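Side-chain contact in rhodopsin (PDB 6KFQ), which binds retinal covalently within a bundle of membrane helices and probably uses light to pump protons across the membrane: residues I73-T78 with L207-F212. Sequence-based numbering, arbitrary orientation.
Sequences IDWVIT and LAKVGF. With RET (retinal), chain R; MPG ([(Z)-octadec-9-enyl] (2R)-2,3-bis(oxidanyl)propanoate), chain K.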
loop_
_atom_site.group_PDB
_atom_site.type_symbol
_atom_site.label_atom_id
_atom_site.label_comp_id
_atom_site.label_asym_id
_atom_site.label_seq_id
_atom_site.Cartn_x
_atom_site.Cartn_y
_atom_site.Cartn_z
ATOM N N ILE A 73 10.063 4.589 0.094
ATOM C CA ILE A 73 10.237 4.558 -1.353
ATOM C C ILE A 73 9.369 3.467 -1.953
ATOM O O ILE A 73 8.741 3.658 -3.003
ATOM C CB ILE A 73 11.721 4.365 -1.711
ATOM C CG1 ILE A 73 12.600 5.315 -0.888
ATOM C CG2 ILE A 73 11.931 4.562 -3.206
ATOM C CD1 ILE A 73 12.290 6.778 -1.101
ATOM N N ASP A 74 9.349 2.299 -1.308
ATOM C CA ASP A 74 8.332 1.287 -1.560
ATOM C C ASP A 74 6.944 1.928 -1.576
ATOM O O ASP A 74 6.239 1.899 -2.589
ATOM C CB ASP A 74 8.473 0.200 -0.476
ATOM C CG ASP A 74 7.348 -0.847 -0.472
ATOM O OD1 ASP A 74 6.245 -0.606 -1.003
ATOM O OD2 ASP A 74 7.578 -1.933 0.126
ATOM N N TRP A 75 6.559 2.547 -0.458
ATOM C CA TRP A 75 5.186 3.019 -0.296
ATOM C C TRP A 75 4.802 4.034 -1.360
ATOM O O TRP A 75 3.686 3.988 -1.887
ATOM C CB TRP A 75 5.002 3.624 1.089
ATOM C CG TRP A 75 5.118 2.628 2.204
ATOM C CD1 TRP A 75 5.222 1.263 2.096
ATOM C CD2 TRP A 75 5.133 2.923 3.598
ATOM N NE1 TRP A 75 5.309 0.699 3.345
ATOM C CE2 TRP A 75 5.250 1.697 4.286
ATOM C CE3 TRP A 75 5.063 4.108 4.338
ATOM C CZ2 TRP A 75 5.287 1.623 5.671
ATOM C CZ3 TRP A 75 5.116 4.031 5.718
ATOM C CH2 TRP A 75 5.227 2.800 6.369
ATOM N N VAL A 76 5.701 4.971 -1.681
ATOM C CA VAL A 76 5.333 6.048 -2.593
ATOM C C VAL A 76 5.041 5.506 -3.986
ATOM O O VAL A 76 4.357 6.158 -4.779
ATOM C CB VAL A 76 6.431 7.137 -2.624
ATOM C CG1 VAL A 76 7.535 6.775 -3.594
ATOM C CG2 VAL A 76 5.817 8.507 -2.979
ATOM N N ILE A 77 5.529 4.311 -4.297
ATOM C CA ILE A 77 5.214 3.658 -5.560
ATOM C C ILE A 77 4.031 2.722 -5.414
ATOM O O ILE A 77 3.116 2.734 -6.239
ATOM C CB ILE A 77 6.456 2.905 -6.087
ATOM C CG1 ILE A 77 7.569 3.897 -6.437
ATOM C CG2 ILE A 77 6.084 2.040 -7.285
ATOM C CD1 ILE A 77 8.943 3.270 -6.494
ATOM N N THR A 78 4.026 1.893 -4.356
ATOM C CA THR A 78 3.041 0.822 -4.270
ATOM C C THR A 78 1.684 1.292 -3.748
ATOM O O THR A 78 0.662 0.682 -4.086
ATOM C CB THR A 78 3.561 -0.319 -3.383
ATOM O OG1 THR A 78 3.836 0.170 -2.065
ATOM C CG2 THR A 78 4.837 -0.915 -3.961
ATOM N N LEU A 207 -0.201 -8.356 4.455
ATOM C CA LEU A 207 -1.652 -8.391 4.312
ATOM C C LEU A 207 -2.126 -7.391 3.263
ATOM O O LEU A 207 -2.946 -7.719 2.397
ATOM C CB LEU A 207 -2.311 -8.106 5.661
ATOM C CG LEU A 207 -2.044 -9.138 6.766
ATOM C CD1 LEU A 207 -2.713 -8.675 8.063
ATOM C CD2 LEU A 207 -2.548 -10.537 6.349
ATOM N N ALA A 208 -1.618 -6.159 3.329
ATOM C CA ALA A 208 -2.080 -5.094 2.443
ATOM C C ALA A 208 -1.632 -5.273 0.999
ATOM O O ALA A 208 -2.193 -4.606 0.114
ATOM C CB ALA A 208 -1.595 -3.735 2.977
ATOM N N LYS A 209 -0.664 -6.164 0.735
ATOM C CA LYS A 209 -0.150 -6.389 -0.614
ATOM C C LYS A 209 -0.364 -7.823 -1.072
ATOM O O LYS A 209 -0.991 -8.039 -2.115
ATOM C CB LYS A 209 1.342 -6.024 -0.700
ATOM C CG LYS A 209 1.629 -4.516 -0.513
ATOM C CD LYS A 209 3.105 -4.161 -0.693
ATOM C CE LYS A 209 3.312 -2.642 -0.672
ATOM N NZ LYS A 209 3.359 -2.090 0.709
ATOM N N VAL A 210 0.149 -8.810 -0.338
ATOM C CA VAL A 210 -0.053 -10.197 -0.748
ATOM C C VAL A 210 -1.470 -10.648 -0.438
ATOM O O VAL A 210 -2.104 -11.314 -1.257
ATOM C CB VAL A 210 0.990 -11.111 -0.083
ATOM C CG1 VAL A 210 0.696 -12.585 -0.436
ATOM C CG2 VAL A 210 2.383 -10.732 -0.543
ATOM N N GLY A 211 -1.994 -10.293 0.738
ATOM C CA GLY A 211 -3.377 -10.632 1.038
ATOM C C GLY A 211 -4.341 -9.953 0.084
ATOM O O GLY A 211 -5.211 -10.597 -0.508
ATOM N N PHE A 212 -4.200 -8.632 -0.063
ATOM C CA PHE A 212 -4.934 -7.875 -1.074
ATOM C C PHE A 212 -4.839 -8.541 -2.443
ATOM O O PHE A 212 -5.860 -8.846 -3.071
ATOM C CB PHE A 212 -4.375 -6.441 -1.085
ATOM C CG PHE A 212 -5.052 -5.478 -2.035
ATOM C CD1 PHE A 212 -4.726 -5.468 -3.380
ATOM C CD2 PHE A 212 -5.921 -4.503 -1.552
ATOM C CE1 PHE A 212 -5.310 -4.552 -4.246
ATOM C CE2 PHE A 212 -6.496 -3.564 -2.414
ATOM C CZ PHE A 212 -6.196 -3.598 -3.754
HETATM C C1 RET R . 2.544 7.406 7.658
HETATM C C2 RET R . 3.037 8.404 8.715
HETATM C C3 RET R . 2.370 9.763 8.671
HETATM C C4 RET R . 0.863 9.640 8.774
HETATM C C5 RET R . 0.281 8.508 7.956
HETATM C C6 RET R . 1.035 7.556 7.378
HETATM C C7 RET R . 0.392 6.498 6.611
HETATM C C8 RET R . 0.926 5.514 5.838
HETATM C C9 RET R . 0.259 4.469 5.095
HETATM C C10 RET R . 1.004 3.487 4.556
HETATM C C11 RET R . 0.555 2.365 3.782
HETATM C C12 RET R . 1.428 1.493 3.286
HETATM C C13 RET R . 1.137 0.332 2.478
HETATM C C14 RET R . 2.171 -0.375 1.964
HETATM C C15 RET R . 2.109 -1.529 1.113
HETATM C C16 RET R . 3.360 7.648 6.381
HETATM C C17 RET R . 2.901 6.017 8.223
HETATM C C18 RET R . -1.194 8.679 7.709
HETATM C C19 RET R . -1.238 4.510 4.978
HETATM C C20 RET R . -0.304 -0.008 2.219
HETATM C C15 MPG K . -6.054 -12.679 2.395
HETATM C C16 MPG K . -6.394 -12.361 3.830
HETATM C C17 MPG K . -6.228 -10.918 4.216
HETATM C C18 MPG K . -6.532 -10.653 5.671
HETATM O O HOH W 1 5.670 -2.742 1.640
#
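Lys209 NZ donates to a water 2.6 Å away. That water in turn donates to Asp74 OD2, bridging the lysine nitrogen and the carboxylate. Lys209 NZ is also bonded covalently to retinal C15 (1.4 Å), consistent with the Schiff base of the microbial rhodopsins. The other carboxylate oxygen, Asp74 OD1, is only loosely paired with Lys209 NZ, in a long salt bridge of 3.7 Å. The Asp74 side chain leaves its helix toward the lysine, its CG trans to the backbone N (chi1 172°), and the two side chains meet from opposite directions. Thr78 OG1 lies 2.7 Å from Asp74 OD1 and also has Asp74 O within reach. The threonine crosses the lysine at about a right angle, placing Thr78 OG1 3.2 Å from Lys209 CE. Helices 70-90 and 194-218 of the bacteriorhodopsin-like seven-helix bundle are thus joined deep in the core, although their local axes stay 13.1 Å apart. The extended Lys209 chain spans this gap and bends at its last torsion (chi4 81°). Trp75 lays one face along the polyene, with retinal C12 offset toward the ring's rim, while the water sits at the indole edge, in plane. With an alanine here in place of the indole, the polyene would probably lose the flat surface over C12 and be freer to shift. On helix 158-184, Tyr178 meets the indole edge-to-face.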